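PDB 3K89: malonyl CoA-ACP transacylase from Xanthomonas oryzae pv. oryzae, which probably catalyses transfer of the malonyl group from malonyl-CoA to holo-acyl carrier protein, supplying malonyl-ACP for fatty acid synthesis. Local coordinates for residues L18-E23 against P66-A71; A36-S39 against D45-A48; P87-G92 against Q269-I274; E216-L221 against Q247-Q252; C262-A267 against K288-S293. One frame throughout, in Å; residues are numbered along the deposited sequence.

Contact 1 (L18-E23 against P66-A71); sequences LGMLAE and PALLAA
The flat groups that Met20 and Leu21 meet are backbone carbonyls of helix 61-81, one turn apart. Met20 CE stands over the face of the Ala67 peptide group, almost straight above Ala67 O at 3.9 Å. Leu21 CD1 approaches Ala71 O at 3.6 Å and stays much closer to the plane of that carbonyl, about 27° out of it. Beside these groups the same two methyls also touch the alanine side chains, with Leu21 CD1 3.8 Å from Ala71 CB. Met20 completes the contact with its sulfur, SD lying 4.1 Å from Leu68 CD2 where the two side chains cross at about a right angle. Leu68 starts out away from the 18-23 segment, and its CD2 branch folds back to meet the thioether.

Met20 CG sits between the backbone N and the carbonyl carbon (chi1 60°), and from there the chain runs extended so that CE reaches the helix. Both reaching residues occupy the middle of a type II turn from Gly19 to Ala22, and Leu21 is also the N-cap residue of helix 22-27. Pro279 packs on Met20, Leu68 and Ala71, while Gln51 NE2 donates to Met20 O. Leu68 has a bound glycerol about 6 Å from its side chain and the predicted nucleophile Ser94 about 9 Å away.

No hydrogen bond joins the two segments. Met20 CE rests on Ala67, Met20 SD on Leu68 and Leu21 CD1 on Ala71, so apolar packing rather than directional bonds seats the turn on the helix.

Contact 2 (A36-S39 against D45-A48); sequences AEAS and DLWA
Ser39 and Leu46 make the tight part of this contact. Leu46 N points its hydrogen at Ser39 OG, 2.8 Å away and nearly straight at 167°, and the serine hydroxyl also bonds to Phe35 O one turn back in its own helix. Just beside this, Leu46 CD1 rests on Ala38 CB at 3.8 Å. With CG anti to its carbonyl carbon (chi1 -59°), Leu46 extends inward, where Phe35 and Pro66 also touch it.

The other side is looser and hydrated. Ser39 OG and Asp45 OD1 lie 4.3 Å apart, and a single water bridges them, donating to Ser39 OG and, at 2.7 Å, to Asp45 OD1. The same water accepts from Trp47 N. Asp45 itself is exposed, its CB directed away from helix 30-42, yet its carboxylate is not idle: OD1 accepts from Ala48 N at 3.0 Å, the donor coming from above the carboxylate plane.

Three successive amides at the start of helix 46-52 are thus each satisfied by a different acceptor: a serine of the preceding helix, a water and the Asp45 cap. This is an aspartate N-cap at the start of helix 46-52, just after the short loop from helix 30-42.

Contact 3 (P87-G92 against Q269-I274); sequences PALLAG and QGITRI
Leu89 is the residue everything here touches, and its CD1 methyl does most of the work. That methyl lies over the flat face of the Gln269 amide, nearly straight above NE2 at 3.5 Å, so the meeting is van der Waals packing on an amide face. Leu89 CD2 is 4.0 Å from the same nitrogen, and the two side chains cross at about a right angle. A further neighbour of Leu89 CD1 is Ile271 CG1, also at 4.0 Å.

Gln269 reaches the leucine because its chain runs extended beyond CG (chi2 180°), which carries the amide out along the surface and across the methyls. Gln269 and Ile271 flank Gly270, whose positive phi of 93° makes it the C-prime residue of a Schellman motif closing helix 259-268. On both sides of that glycine the side chains point toward Leu89.

In the next shell, Leu266 of that helix packs on both Leu89 and Ile271, and Ala7 touches Ile271. Leu89 is backbone-bonded to Phe8 of strand 6-10. That strand lies between strands 86-92 and 273-276 in the parallel sheet, so the contact spans it near the start of the strands, with helix 259-268 packed against this side.

Contact 4 (E216-L221 against Q247-Q252); sequences EAMAGL and QALVEQ
Met218 bridges two helices, 208-219 and 242-254, in a plain helix-to-helix packing of the acyltransferase domain. All the contact across the pair is apolar. Met218 SD lies 3.7 Å from Leu249 CD1 and 3.9 Å from Leu249 CB, while the methionine methyl passes on to the neighbouring residue. The methionine and its two partners cross obliquely, and their nearest backbones are well separated, 9.2 Å between the CA atoms of Met218 and Val250, so the long side chain does the spanning. Leu115 of helix 109-126 also touches Met218, and Trp223 packs on Leu249.

Polar bonds lie to the side of this core and stay within one helix or lead elsewhere. Gln247 NE2 donates to Glu251 OE2 one turn on, 2.9 Å and 165°; the acceptor is met on its anti side, 32° out of the carboxylate plane. Gln252 links the helix to the predicted catalytic pair: its backbone O bonds to His203 ND1, and its NE2 to the backbone O of Ser94, not to the serine hydroxyl.

The last step of the apolar span depends on a bend in Met218: chi3 of -61° swings CE off the line of the chain and sets it 3.6 Å from Val250 CG2.

Contact 5 (C262-A267 against K288-S293); sequences CVQALA and KRIDKS
This is a helix-to-helix contact near the surface, where Val263 and Ala267 on helix 259-268 meet Ile290 and Asp291 at the C-terminal end of helix 282-290. The second helix is the connection in a beta-alpha-beta crossover between the parallel neighbours 273-276 and 295-298.

Ile290 makes the apolar half, and it does so with two branches. CG2 meets Val263 CG1 at 3.8 Å, and CD1 meets Val263 CG2 at the same distance, so the two branched side chains interlock through both methyls of the valine. Val263 CG1 is anti to its backbone N (chi1 174°), a setting that spreads the methyls toward the isoleucine. Gln264 adds its aliphatic stem, CG lying 4.0 Å from Ile290 CG2. Trp259, Thr260 and Ser165 also touch Ile290, the last of these on strand 158-165 of the mixed sheet.

Asp291, the first residue to leave the helical conformation, makes the other half. Its OD2 rests 3.7 Å from Ala267 CB. Asp291 OD1 accepts from Ser293 N at 3.1 Å, an Asx turn, and also from Ser293 OG at 2.7 Å. The amide comes on the anti side and the hydroxyl on the syn side, yet both reach the oxygen from the same face of the carboxylate.

The two bonds on OD1 limit rotation of the carboxylate and leave OD2 facing the alanine methyl. Across the helices, then, nothing but packing holds the pair, while the two bonds that OD1 takes from Ser293 hold the chain just after the helix ends.

How the contacts relate
Following the chain from the N terminus, contact 1 ties the turn before helix 22-27 to helix 61-81. Within that loop contact 2 joins helices 30-42 and 46-52, and the two contacts touch through Ala70 with Ala38. Contact 3 opens next, at strand 86-92, and closes only at 269-274, a long loop that contains the whole of contact 4 between helices 208-219 and 242-254. Contact 5 starts before contact 3 closes and ends after it, so these two cross; Leu266 packs against Ile274, joining them. Contacts 2 and 5 lie on opposite sides of the chain's centre, about 33 Å apart between centres.

Contact 1 (L18-E23 against P66-A71)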
# COMPACT_ATOMS: atom_id res chain seq x y z
N LEU A 18 -16.07 -3.83 -1.98
CA LEU A 18 -17.02 -4.12 -3.06
C LEU A 18 -17.61 -2.81 -3.55
O LEU A 18 -18.03 -1.97 -2.75
CB LEU A 18 -18.13 -5.05 -2.54
CG LEU A 18 -17.83 -6.53 -2.63
CD1 LEU A 18 -18.92 -7.32 -1.91
CD2 LEU A 18 -17.73 -6.97 -4.09
N GLY A 19 -17.58 -2.60 -4.87
CA GLY A 19 -18.12 -1.39 -5.46
C GLY A 19 -17.18 -0.19 -5.40
O GLY A 19 -17.60 0.94 -5.68
N MET A 20 -15.92 -0.43 -5.05
CA MET A 20 -14.97 0.69 -5.04
C MET A 20 -14.90 1.36 -6.41
O MET A 20 -14.88 0.68 -7.44
CB MET A 20 -13.57 0.26 -4.55
CG MET A 20 -12.91 -0.84 -5.39
SD MET A 20 -11.36 -1.33 -4.65
CE MET A 20 -10.77 -2.62 -5.75
N LEU A 21 -14.87 2.69 -6.40
CA LEU A 21 -14.83 3.50 -7.62
C LEU A 21 -16.08 3.43 -8.51
O LEU A 21 -16.09 3.97 -9.62
CB LEU A 21 -13.57 3.20 -8.45
CG LEU A 21 -12.19 3.37 -7.78
CD1 LEU A 21 -11.12 3.33 -8.87
CD2 LEU A 21 -12.04 4.62 -6.95
N ALA A 22 -17.15 2.81 -8.00
CA ALA A 22 -18.35 2.65 -8.83
C ALA A 22 -18.87 4.01 -9.30
O ALA A 22 -19.23 4.17 -10.48
CB ALA A 22 -19.44 1.89 -8.07
N GLU A 23 -18.90 4.98 -8.38
CA GLU A 23 -19.55 6.25 -8.67
C GLU A 23 -18.71 7.10 -9.60
O GLU A 23 -19.25 7.77 -10.50
CB GLU A 23 -19.91 6.98 -7.38
CG GLU A 23 -21.01 6.23 -6.62
CD GLU A 23 -21.10 6.64 -5.16
OE1 GLU A 23 -20.05 6.77 -4.49
OE2 GLU A 23 -22.25 6.79 -4.69
N PRO A 66 -3.71 -6.68 -7.56
CA PRO A 66 -3.96 -6.07 -8.89
C PRO A 66 -5.23 -5.21 -8.95
O PRO A 66 -5.29 -4.23 -9.70
CB PRO A 66 -4.06 -7.29 -9.83
CG PRO A 66 -4.44 -8.46 -8.91
CD PRO A 66 -3.72 -8.16 -7.61
N ALA A 67 -6.24 -5.57 -8.18
CA ALA A 67 -7.45 -4.76 -8.12
C ALA A 67 -7.19 -3.34 -7.58
O ALA A 67 -7.67 -2.36 -8.16
CB ALA A 67 -8.52 -5.47 -7.30
N LEU A 68 -6.41 -3.25 -6.50
CA LEU A 68 -6.05 -1.96 -5.93
C LEU A 68 -5.06 -1.19 -6.77
O LEU A 68 -5.07 0.04 -6.80
CB LEU A 68 -5.46 -2.14 -4.53
CG LEU A 68 -6.53 -2.43 -3.48
CD1 LEU A 68 -5.80 -2.71 -2.17
CD2 LEU A 68 -7.48 -1.24 -3.34
N LEU A 69 -4.17 -1.91 -7.46
CA LEU A 69 -3.27 -1.26 -8.40
C LEU A 69 -4.04 -0.62 -9.56
O LEU A 69 -3.80 0.54 -9.91
CB LEU A 69 -2.20 -2.23 -8.90
CG LEU A 69 -1.10 -1.54 -9.71
CD1 LEU A 69 0.32 -1.97 -9.34
CD2 LEU A 69 -1.37 -1.73 -11.19
N ALA A 70 -4.95 -1.39 -10.15
CA ALA A 70 -5.84 -0.86 -11.19
C ALA A 70 -6.61 0.35 -10.68
O ALA A 70 -6.67 1.37 -11.35
CB ALA A 70 -6.80 -1.96 -11.69
N ALA A 71 -7.14 0.25 -9.46
CA ALA A 71 -7.95 1.33 -8.89
C ALA A 71 -7.14 2.61 -8.71
O ALA A 71 -7.59 3.69 -9.09
CB ALA A 71 -8.53 0.86 -7.55

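Contact 2 (A36-S39 against D45-A48)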
# COMPACT_ATOMS: atom_id res chain seq x y z
N ALA A 36 -9.69 -2.73 -17.48
CA ALA A 36 -9.59 -3.73 -18.54
C ALA A 36 -8.14 -3.96 -18.92
O ALA A 36 -7.71 -5.09 -19.10
CB ALA A 36 -10.43 -3.31 -19.74
N GLU A 37 -7.37 -2.87 -19.00
CA GLU A 37 -5.94 -2.94 -19.32
C GLU A 37 -5.17 -3.70 -18.24
O GLU A 37 -4.37 -4.59 -18.53
CB GLU A 37 -5.41 -1.51 -19.48
CG GLU A 37 -3.94 -1.38 -19.86
CD GLU A 37 -3.51 0.06 -20.05
OE1 GLU A 37 -4.39 0.91 -20.36
OE2 GLU A 37 -2.28 0.33 -19.92
N ALA A 38 -5.45 -3.37 -16.99
CA ALA A 38 -4.84 -4.05 -15.86
C ALA A 38 -5.22 -5.53 -15.86
O ALA A 38 -4.36 -6.40 -15.59
CB ALA A 38 -5.25 -3.37 -14.54
N SER A 39 -6.49 -5.82 -16.17
CA SER A 39 -7.01 -7.19 -16.14
C SER A 39 -6.28 -8.11 -17.11
O SER A 39 -6.05 -9.29 -16.81
CB SER A 39 -8.51 -7.21 -16.44
OG SER A 39 -9.24 -6.63 -15.37
N ASP A 45 -10.64 -10.60 -14.56
CA ASP A 45 -11.46 -9.39 -14.76
C ASP A 45 -11.58 -8.65 -13.43
O ASP A 45 -12.43 -8.96 -12.59
CB ASP A 45 -12.85 -9.73 -15.33
CG ASP A 45 -13.66 -8.49 -15.74
OD1 ASP A 45 -13.43 -7.37 -15.23
OD2 ASP A 45 -14.57 -8.65 -16.60
N LEU A 46 -10.71 -7.66 -13.25
CA LEU A 46 -10.64 -6.94 -11.98
C LEU A 46 -11.85 -6.03 -11.71
O LEU A 46 -12.22 -5.82 -10.55
CB LEU A 46 -9.35 -6.11 -11.90
CG LEU A 46 -8.08 -6.93 -12.03
CD1 LEU A 46 -6.87 -6.05 -12.43
CD2 LEU A 46 -7.82 -7.70 -10.75
N TRP A 47 -12.46 -5.48 -12.76
CA TRP A 47 -13.64 -4.66 -12.55
C TRP A 47 -14.83 -5.53 -12.11
O TRP A 47 -15.49 -5.20 -11.13
CB TRP A 47 -13.99 -3.83 -13.81
CG TRP A 47 -15.11 -2.86 -13.55
CD1 TRP A 47 -16.39 -2.94 -14.03
CD2 TRP A 47 -15.07 -1.70 -12.71
NE1 TRP A 47 -17.13 -1.88 -13.57
CE2 TRP A 47 -16.36 -1.11 -12.75
CE3 TRP A 47 -14.06 -1.08 -11.95
CZ2 TRP A 47 -16.67 0.07 -12.06
CZ3 TRP A 47 -14.38 0.09 -11.24
CH2 TRP A 47 -15.69 0.65 -11.30
N ALA A 48 -15.03 -6.66 -12.78
CA ALA A 48 -16.13 -7.57 -12.40
C ALA A 48 -15.98 -8.05 -10.96
O ALA A 48 -16.94 -8.05 -10.20
CB ALA A 48 -16.19 -8.75 -13.34
O HOH W 1 -11.70 -5.32 -15.77

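Contact 3 (P87-G92 against Q269-I274)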
# COMPACT_ATOMS: atom_id res chain seq x y z
N PRO A 87 1.88 16.01 -9.05
CA PRO A 87 2.65 15.93 -7.82
C PRO A 87 4.16 15.90 -8.07
O PRO A 87 4.61 15.43 -9.12
CB PRO A 87 2.17 14.62 -7.18
CG PRO A 87 1.74 13.77 -8.35
CD PRO A 87 1.16 14.75 -9.35
N ALA A 88 4.93 16.41 -7.11
CA ALA A 88 6.37 16.44 -7.19
C ALA A 88 6.98 15.14 -6.67
O ALA A 88 8.12 14.80 -7.03
CB ALA A 88 6.94 17.61 -6.42
N LEU A 89 6.23 14.43 -5.83
CA LEU A 89 6.68 13.15 -5.26
C LEU A 89 5.51 12.18 -5.12
O LEU A 89 4.37 12.62 -4.99
CB LEU A 89 7.30 13.37 -3.89
CG LEU A 89 8.60 14.18 -3.80
CD1 LEU A 89 8.90 14.59 -2.37
CD2 LEU A 89 9.78 13.42 -4.41
N LEU A 90 5.82 10.89 -5.14
CA LEU A 90 4.84 9.81 -4.94
C LEU A 90 5.31 8.86 -3.84
O LEU A 90 6.50 8.77 -3.54
CB LEU A 90 4.70 8.98 -6.22
CG LEU A 90 4.47 9.72 -7.54
CD1 LEU A 90 4.48 8.70 -8.69
CD2 LEU A 90 3.16 10.46 -7.54
N ALA A 91 4.35 8.16 -3.23
CA ALA A 91 4.65 7.03 -2.34
C ALA A 91 3.41 6.14 -2.29
O ALA A 91 2.34 6.54 -2.72
CB ALA A 91 5.05 7.50 -0.94
N GLY A 92 3.54 4.93 -1.77
CA GLY A 92 2.35 4.11 -1.59
C GLY A 92 2.60 3.07 -0.55
O GLY A 92 3.76 2.75 -0.29
N GLN A 269 10.53 17.47 2.54
CA GLN A 269 10.92 17.91 1.21
C GLN A 269 9.99 18.98 0.64
O GLN A 269 9.99 19.24 -0.56
CB GLN A 269 11.06 16.71 0.26
CG GLN A 269 12.26 15.83 0.61
CD GLN A 269 12.42 14.63 -0.32
OE1 GLN A 269 12.66 13.51 0.14
NE2 GLN A 269 12.32 14.86 -1.62
N GLY A 270 9.20 19.59 1.52
CA GLY A 270 8.32 20.71 1.14
C GLY A 270 6.89 20.37 0.74
O GLY A 270 6.13 21.24 0.32
N ILE A 271 6.52 19.09 0.85
CA ILE A 271 5.13 18.70 0.61
C ILE A 271 4.20 19.21 1.73
O ILE A 271 4.48 19.00 2.92
CB ILE A 271 5.01 17.16 0.48
CG1 ILE A 271 5.88 16.65 -0.69
CG2 ILE A 271 3.54 16.74 0.30
CD1 ILE A 271 5.53 17.24 -2.04
N THR A 272 3.11 19.86 1.32
CA THR A 272 2.06 20.36 2.23
C THR A 272 0.68 19.82 1.88
O THR A 272 -0.27 19.95 2.66
CB THR A 272 1.98 21.91 2.20
OG1 THR A 272 1.53 22.34 0.91
CG2 THR A 272 3.33 22.55 2.50
N ARG A 273 0.56 19.22 0.69
CA ARG A 273 -0.72 18.71 0.21
C ARG A 273 -0.52 17.29 -0.29
O ARG A 273 0.39 17.05 -1.05
CB ARG A 273 -1.25 19.55 -0.96
CG ARG A 273 -1.47 21.04 -0.66
CD ARG A 273 -1.64 21.80 -1.98
NE ARG A 273 -2.28 23.10 -1.80
CZ ARG A 273 -2.62 23.92 -2.79
NH1 ARG A 273 -2.38 23.59 -4.05
NH2 ARG A 273 -3.21 25.08 -2.52
N ILE A 274 -1.38 16.37 0.15
CA ILE A 274 -1.26 14.97 -0.27
C ILE A 274 -2.61 14.43 -0.71
O ILE A 274 -3.59 14.47 0.05
CB ILE A 274 -0.65 14.07 0.84
CG1 ILE A 274 0.71 14.61 1.31
CG2 ILE A 274 -0.51 12.62 0.36
CD1 ILE A 274 1.35 13.84 2.46

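Contact 4 (E216-L221 against Q247-Q252)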
# COMPACT_ATOMS: atom_id res chain seq x y z
N GLU A 216 13.12 -12.32 -8.88
CA GLU A 216 13.26 -12.99 -10.18
C GLU A 216 12.15 -12.58 -11.17
O GLU A 216 12.41 -12.40 -12.36
CB GLU A 216 13.31 -14.51 -10.01
CG GLU A 216 14.52 -14.96 -9.18
CD GLU A 216 14.57 -16.47 -8.97
OE1 GLU A 216 15.44 -16.93 -8.19
OE2 GLU A 216 13.74 -17.20 -9.57
N ALA A 217 10.92 -12.44 -10.67
CA ALA A 217 9.79 -12.01 -11.50
C ALA A 217 10.03 -10.61 -12.04
O ALA A 217 9.79 -10.34 -13.21
CB ALA A 217 8.48 -12.07 -10.71
N MET A 218 10.57 -9.73 -11.20
CA MET A 218 10.80 -8.35 -11.60
C MET A 218 11.85 -8.25 -12.69
O MET A 218 11.78 -7.37 -13.56
CB MET A 218 11.22 -7.49 -10.42
CG MET A 218 10.05 -7.24 -9.45
SD MET A 218 10.43 -6.02 -8.19
CE MET A 218 11.76 -6.81 -7.39
N ALA A 219 12.86 -9.12 -12.62
CA ALA A 219 14.02 -8.95 -13.50
C ALA A 219 13.73 -9.31 -14.96
O ALA A 219 14.52 -8.98 -15.85
CB ALA A 219 15.22 -9.71 -12.96
N GLY A 220 12.59 -9.97 -15.21
CA GLY A 220 12.14 -10.30 -16.56
C GLY A 220 11.35 -9.18 -17.24
O GLY A 220 11.03 -9.26 -18.43
N LEU A 221 11.05 -8.13 -16.48
CA LEU A 221 10.28 -6.99 -17.00
C LEU A 221 11.14 -5.82 -17.43
O LEU A 221 12.30 -5.70 -17.04
CB LEU A 221 9.28 -6.51 -15.93
CG LEU A 221 8.34 -7.57 -15.32
CD1 LEU A 221 7.56 -6.97 -14.15
CD2 LEU A 221 7.38 -8.22 -16.32
N GLN A 247 15.76 -3.63 -5.80
CA GLN A 247 16.27 -4.14 -4.53
C GLN A 247 15.43 -3.64 -3.35
O GLN A 247 15.15 -4.38 -2.41
CB GLN A 247 17.76 -3.78 -4.33
CG GLN A 247 18.40 -4.31 -3.02
CD GLN A 247 18.31 -5.82 -2.84
OE1 GLN A 247 18.17 -6.57 -3.80
NE2 GLN A 247 18.38 -6.26 -1.59
N ALA A 248 15.01 -2.37 -3.42
CA ALA A 248 14.17 -1.81 -2.37
C ALA A 248 12.80 -2.47 -2.33
O ALA A 248 12.20 -2.54 -1.26
CB ALA A 248 14.03 -0.29 -2.53
N LEU A 249 12.30 -2.94 -3.49
CA LEU A 249 11.05 -3.70 -3.53
C LEU A 249 11.21 -5.13 -2.98
O LEU A 249 10.29 -5.65 -2.34
CB LEU A 249 10.49 -3.78 -4.96
CG LEU A 249 10.00 -2.44 -5.51
CD1 LEU A 249 9.81 -2.57 -7.01
CD2 LEU A 249 8.68 -1.98 -4.84
N VAL A 250 12.36 -5.74 -3.24
CA VAL A 250 12.64 -7.06 -2.66
C VAL A 250 12.68 -6.93 -1.12
O VAL A 250 11.99 -7.66 -0.40
CB VAL A 250 13.95 -7.65 -3.21
CG1 VAL A 250 14.38 -8.89 -2.38
CG2 VAL A 250 13.77 -8.03 -4.67
N GLU A 251 13.50 -6.00 -0.63
CA GLU A 251 13.61 -5.75 0.80
C GLU A 251 12.29 -5.33 1.42
O GLU A 251 12.00 -5.72 2.55
CB GLU A 251 14.66 -4.68 1.07
CG GLU A 251 16.05 -5.13 0.70
CD GLU A 251 17.05 -3.97 0.79
OE1 GLU A 251 16.65 -2.83 1.11
OE2 GLU A 251 18.23 -4.21 0.52
N GLN A 252 11.49 -4.54 0.68
CA GLN A 252 10.17 -4.13 1.16
C GLN A 252 9.36 -5.32 1.68
O GLN A 252 8.65 -5.19 2.68
CB GLN A 252 9.37 -3.44 0.04
CG GLN A 252 8.15 -2.69 0.55
CD GLN A 252 6.96 -2.80 -0.38
OE1 GLN A 252 6.56 -3.90 -0.76
NE2 GLN A 252 6.36 -1.65 -0.73

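Contact 5 (C262-A267 against K288-S293)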
# COMPACT_ATOMS: atom_id res chain seq x y z
N CYS A 262 7.94 7.64 5.55
CA CYS A 262 7.68 8.12 4.19
C CYS A 262 6.94 9.46 4.20
O CYS A 262 7.28 10.37 3.46
CB CYS A 262 6.86 7.09 3.39
SG CYS A 262 7.84 5.64 2.88
N VAL A 263 5.93 9.58 5.06
CA VAL A 263 5.14 10.81 5.15
C VAL A 263 6.02 11.95 5.70
O VAL A 263 5.99 13.05 5.16
CB VAL A 263 3.87 10.61 5.99
CG1 VAL A 263 3.12 11.93 6.21
CG2 VAL A 263 2.92 9.60 5.29
N GLN A 264 6.80 11.66 6.72
CA GLN A 264 7.76 12.65 7.25
C GLN A 264 8.78 13.07 6.19
O GLN A 264 9.17 14.25 6.12
CB GLN A 264 8.47 12.11 8.51
CG GLN A 264 7.53 12.03 9.72
CD GLN A 264 8.12 11.27 10.90
OE1 GLN A 264 9.07 10.50 10.76
NE2 GLN A 264 7.55 11.48 12.08
N ALA A 265 9.19 12.12 5.34
CA ALA A 265 10.14 12.43 4.26
C ALA A 265 9.52 13.37 3.24
O ALA A 265 10.18 14.30 2.77
CB ALA A 265 10.66 11.15 3.59
N LEU A 266 8.25 13.11 2.89
CA LEU A 266 7.50 14.01 2.00
C LEU A 266 7.45 15.43 2.58
O LEU A 266 7.81 16.38 1.88
CB LEU A 266 6.08 13.49 1.76
CG LEU A 266 5.95 12.17 0.98
CD1 LEU A 266 4.48 11.73 0.97
CD2 LEU A 266 6.52 12.28 -0.45
N ALA A 267 7.02 15.54 3.83
CA ALA A 267 6.90 16.83 4.52
C ALA A 267 8.24 17.55 4.61
O ALA A 267 8.30 18.77 4.43
CB ALA A 267 6.30 16.64 5.91
N LYS A 288 -2.96 12.39 8.73
CA LYS A 288 -3.48 13.37 9.70
C LYS A 288 -2.92 13.14 11.10
O LYS A 288 -2.78 14.09 11.89
CB LYS A 288 -5.01 13.38 9.73
CG LYS A 288 -5.66 13.84 8.42
CD LYS A 288 -7.15 14.06 8.57
CE LYS A 288 -7.95 13.41 7.43
NZ LYS A 288 -7.32 13.51 6.08
N ARG A 289 -2.61 11.88 11.42
CA ARG A 289 -2.02 11.53 12.71
C ARG A 289 -0.51 11.77 12.74
O ARG A 289 0.05 12.12 13.78
CB ARG A 289 -2.37 10.08 13.10
CG ARG A 289 -1.93 9.63 14.49
CD ARG A 289 -2.67 10.38 15.61
NE ARG A 289 -2.06 10.12 16.91
CZ ARG A 289 -0.96 10.73 17.36
NH1 ARG A 289 -0.35 11.64 16.61
NH2 ARG A 289 -0.48 10.42 18.56
N ILE A 290 0.15 11.58 11.60
CA ILE A 290 1.59 11.76 11.48
C ILE A 290 1.99 13.24 11.54
O ILE A 290 2.93 13.63 12.25
CB ILE A 290 2.13 11.10 10.18
CG1 ILE A 290 1.96 9.57 10.26
CG2 ILE A 290 3.61 11.43 9.97
CD1 ILE A 290 1.90 8.88 8.89
N ASP A 291 1.27 14.06 10.78
CA ASP A 291 1.62 15.47 10.67
C ASP A 291 0.35 16.27 10.45
O ASP A 291 -0.22 16.30 9.35
CB ASP A 291 2.62 15.68 9.54
CG ASP A 291 3.13 17.12 9.45
OD1 ASP A 291 2.43 18.04 9.94
OD2 ASP A 291 4.21 17.31 8.86
N LYS A 292 -0.09 16.93 11.52
CA LYS A 292 -1.39 17.60 11.55
C LYS A 292 -1.49 18.83 10.64
O LYS A 292 -2.57 19.34 10.39
CB LYS A 292 -1.72 18.00 12.99
CG LYS A 292 -2.02 16.82 13.91
CD LYS A 292 -2.07 17.25 15.38
CE LYS A 292 -3.45 17.76 15.76
NZ LYS A 292 -3.46 18.35 17.13
N SER A 293 -0.35 19.29 10.13
CA SER A 293 -0.35 20.45 9.24
C SER A 293 -0.59 20.10 7.78
O SER A 293 -0.96 20.96 6.99
CB SER A 293 0.96 21.23 9.38
OG SER A 293 2.07 20.51 8.87